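Local coordinates for aminopeptidase N family protein (Idiomarina loihiensis L2TR, PDB 4FGM) that is probably a zinc-dependent aminopeptidase of the M61 family, binding a zinc ion and, in this crystal, a maleic acid molecule in the same pocket, at residues Glu28-Leu33 and Arg71-Arg76. Sequence-based numbering, arbitrary orientation.
Sequences EQELWL and RWQLAR
Glu30, Leu31 and Trp32 pair with Gln73, Trp72 and Arg71 as two antiparallel neighbouring strands in the M61 N-terminal domain, away from the zinc site. The strand axes run 158° apart, and Leu31 and Trp72 form the hydrogen-bonded pair: Leu31 N to Trp72 O is 2.8 Å and Trp72 N to Leu31 O 2.7 Å. A third backbone bond, Leu74 N to Gln29 O at 2.7 Å, is almost straight (178° at the hydrogen).

Glu30, Trp32, Arg71 and Gln73 share one face of the pairing. There Trp32 CB lies over the centre of the Arg71 guanidinium, 3.6 Å from its plane, and NH2 of Arg71 reaches over one face of the indole at Trp32 CG, 3.5 Å away, the two planes 23° apart. Arg71 NH1 forms a salt bridge with Glu30 OE1 at 2.9 Å, reaching the oxygen on its anti side; Glu116 also pairs with NH1, and Glu295 with NH2. An alanine in place of Arg71 would probably leave the Glu30 carboxylate without this cationic mate and strip the CB-CG-CD1 side of Trp32 of the guanidinium packed against it.

On the other face Leu31 CD1 packs 4.1 Å from Leu74 CG, and both leucines reach strand 81-91, at Val83 and Val81. Strand 30-32 is flanked on its far edge by strand 114-115, while strand 71-74 continues the pairing to strand 60-68.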
loop_
_atom_site.group_PDB
_atom_site.type_symbol
_atom_site.label_atom_id
_atom_site.label_comp_id
_atom_site.label_asym_id
_atom_site.label_seq_id
_atom_site.Cartn_x
_atom_site.Cartn_y
_atom_site.Cartn_z
ATOM N N GLU A 28 -13.396 -13.789 -35.290
ATOM C CA GLU A 28 -13.751 -14.265 -33.955
ATOM C C GLU A 28 -12.913 -13.482 -32.936
ATOM O O GLU A 28 -12.168 -14.060 -32.144
ATOM C CB GLU A 28 -13.459 -15.767 -33.837
ATOM C CG GLU A 28 -14.087 -16.639 -34.928
ATOM C CD GLU A 28 -15.607 -16.720 -34.842
ATOM O OE1 GLU A 28 -16.127 -17.067 -33.760
ATOM O OE2 GLU A 28 -16.282 -16.449 -35.859
ATOM N N GLN A 29 -13.041 -12.157 -32.983
ATOM C CA GLN A 29 -12.312 -11.246 -32.100
ATOM C C GLN A 29 -12.647 -11.494 -30.632
ATOM O O GLN A 29 -13.814 -11.697 -30.275
ATOM C CB GLN A 29 -12.652 -9.792 -32.467
ATOM C CG GLN A 29 -12.024 -8.731 -31.573
ATOM C CD GLN A 29 -10.523 -8.582 -31.769
ATOM O OE1 GLN A 29 -10.053 -8.211 -32.848
ATOM N NE2 GLN A 29 -9.762 -8.858 -30.715
ATOM N N GLU A 30 -11.624 -11.467 -29.786
ATOM C CA GLU A 30 -11.819 -11.678 -28.358
ATOM C C GLU A 30 -11.596 -10.405 -27.552
ATOM O O GLU A 30 -10.777 -9.562 -27.907
ATOM C CB GLU A 30 -10.883 -12.778 -27.837
ATOM C CG GLU A 30 -11.218 -14.167 -28.358
ATOM C CD GLU A 30 -10.247 -15.229 -27.874
ATOM O OE1 GLU A 30 -9.287 -14.887 -27.146
ATOM O OE2 GLU A 30 -10.450 -16.410 -28.226
ATOM N N LEU A 31 -12.343 -10.291 -26.460
ATOM C CA LEU A 31 -12.259 -9.155 -25.551
ATOM C C LEU A 31 -11.995 -9.749 -24.165
ATOM O O LEU A 31 -12.600 -10.762 -23.793
ATOM C CB LEU A 31 -13.589 -8.391 -25.541
ATOM C CG LEU A 31 -14.177 -8.007 -26.903
ATOM C CD1 LEU A 31 -15.604 -7.508 -26.740
ATOM C CD2 LEU A 31 -13.308 -6.954 -27.547
ATOM N N TRP A 32 -11.084 -9.143 -23.409
ATOM C CA TRP A 32 -10.791 -9.647 -22.074
ATOM C C TRP A 32 -10.567 -8.537 -21.051
ATOM O O TRP A 32 -10.253 -7.392 -21.404
ATOM C CB TRP A 32 -9.567 -10.576 -22.092
ATOM C CG TRP A 32 -8.296 -9.924 -22.556
ATOM C CD1 TRP A 32 -7.856 -9.822 -23.841
ATOM C CD2 TRP A 32 -7.309 -9.277 -21.741
ATOM N NE1 TRP A 32 -6.655 -9.154 -23.880
ATOM C CE2 TRP A 32 -6.294 -8.808 -22.605
ATOM C CE3 TRP A 32 -7.181 -9.049 -20.361
ATOM C CZ2 TRP A 32 -5.167 -8.121 -22.142
ATOM C CZ3 TRP A 32 -6.055 -8.362 -19.896
ATOM C CH2 TRP A 32 -5.064 -7.908 -20.789
ATOM N N LEU A 33 -10.738 -8.886 -19.778
ATOM C CA LEU A 33 -10.552 -7.927 -18.701
ATOM C C LEU A 33 -9.510 -8.443 -17.716
ATOM O O LEU A 33 -9.502 -9.623 -17.354
ATOM C CB LEU A 33 -11.874 -7.682 -17.975
ATOM C CG LEU A 33 -11.863 -6.444 -17.076
ATOM C CD1 LEU A 33 -11.814 -5.208 -17.969
ATOM C CD2 LEU A 33 -13.109 -6.415 -16.179
ATOM N N ARG A 71 -13.416 -13.349 -20.422
ATOM C CA ARG A 71 -13.177 -13.256 -21.855
ATOM C C ARG A 71 -14.419 -13.479 -22.706
ATOM O O ARG A 71 -15.199 -14.406 -22.465
ATOM C CB ARG A 71 -12.072 -14.250 -22.249
ATOM C CG ARG A 71 -11.542 -14.111 -23.681
ATOM C CD ARG A 71 -10.305 -14.984 -23.903
ATOM N NE ARG A 71 -9.150 -14.505 -23.149
ATOM C CZ ARG A 71 -8.217 -13.700 -23.639
ATOM N NH1 ARG A 71 -8.288 -13.285 -24.893
ATOM N NH2 ARG A 71 -7.226 -13.286 -22.865
ATOM N N TRP A 72 -14.595 -12.608 -23.699
ATOM C CA TRP A 72 -15.725 -12.696 -24.614
ATOM C C TRP A 72 -15.232 -12.883 -26.046
ATOM O O TRP A 72 -14.118 -12.471 -26.387
ATOM C CB TRP A 72 -16.574 -11.422 -24.536
ATOM C CG TRP A 72 -17.399 -11.301 -23.295
ATOM C CD1 TRP A 72 -18.716 -11.617 -23.151
ATOM C CD2 TRP A 72 -16.954 -10.842 -22.017
ATOM N NE1 TRP A 72 -19.124 -11.380 -21.859
ATOM C CE2 TRP A 72 -18.060 -10.902 -21.142
ATOM C CE3 TRP A 72 -15.727 -10.380 -21.526
ATOM C CZ2 TRP A 72 -17.976 -10.523 -19.802
ATOM C CZ3 TRP A 72 -15.642 -10.002 -20.193
ATOM C CH2 TRP A 72 -16.763 -10.074 -19.347
ATOM N N GLN A 73 -16.068 -13.504 -26.878
ATOM C CA GLN A 73 -15.727 -13.726 -28.283
ATOM C C GLN A 73 -16.847 -13.180 -29.169
ATOM O O GLN A 73 -18.017 -13.551 -29.010
ATOM C CB GLN A 73 -15.519 -15.213 -28.557
ATOM C CG GLN A 73 -14.955 -15.503 -29.941
ATOM C CD GLN A 73 -14.638 -16.974 -30.152
ATOM O OE1 GLN A 73 -15.526 -17.829 -30.118
ATOM N NE2 GLN A 73 -13.366 -17.276 -30.372
ATOM N N LEU A 74 -16.477 -12.294 -30.092
ATOM C CA LEU A 74 -17.425 -11.653 -31.006
ATOM C C LEU A 74 -17.615 -12.423 -32.303
ATOM O O LEU A 74 -16.691 -13.081 -32.786
ATOM C CB LEU A 74 -16.943 -10.246 -31.374
ATOM C CG LEU A 74 -16.844 -9.140 -30.327
ATOM C CD1 LEU A 74 -16.028 -7.995 -30.903
ATOM C CD2 LEU A 74 -18.239 -8.668 -29.918
ATOM N N ALA A 75 -18.812 -12.331 -32.872
ATOM C CA ALA A 75 -19.072 -12.984 -34.145
ATOM C C ALA A 75 -18.306 -12.149 -35.178
ATOM O O ALA A 75 -17.992 -10.979 -34.929
ATOM C CB ALA A 75 -20.561 -12.976 -34.449
ATOM N N ARG A 76 -17.989 -12.752 -36.320
ATOM C CA ARG A 76 -17.261 -12.066 -37.386
ATOM C C ARG A 76 -18.027 -10.875 -37.946
ATOM O O ARG A 76 -19.260 -10.878 -37.988
ATOM C CB ARG A 76 -16.988 -13.026 -38.541
ATOM C CG ARG A 76 -16.011 -14.131 -38.248
ATOM C CD ARG A 76 -16.088 -15.196 -39.330
ATOM N NE ARG A 76 -15.035 -16.193 -39.175
ATOM C CZ ARG A 76 -13.755 -15.965 -39.442
ATOM N NH1 ARG A 76 -13.371 -14.772 -39.884
ATOM N NH2 ARG A 76 -12.856 -16.923 -39.257
#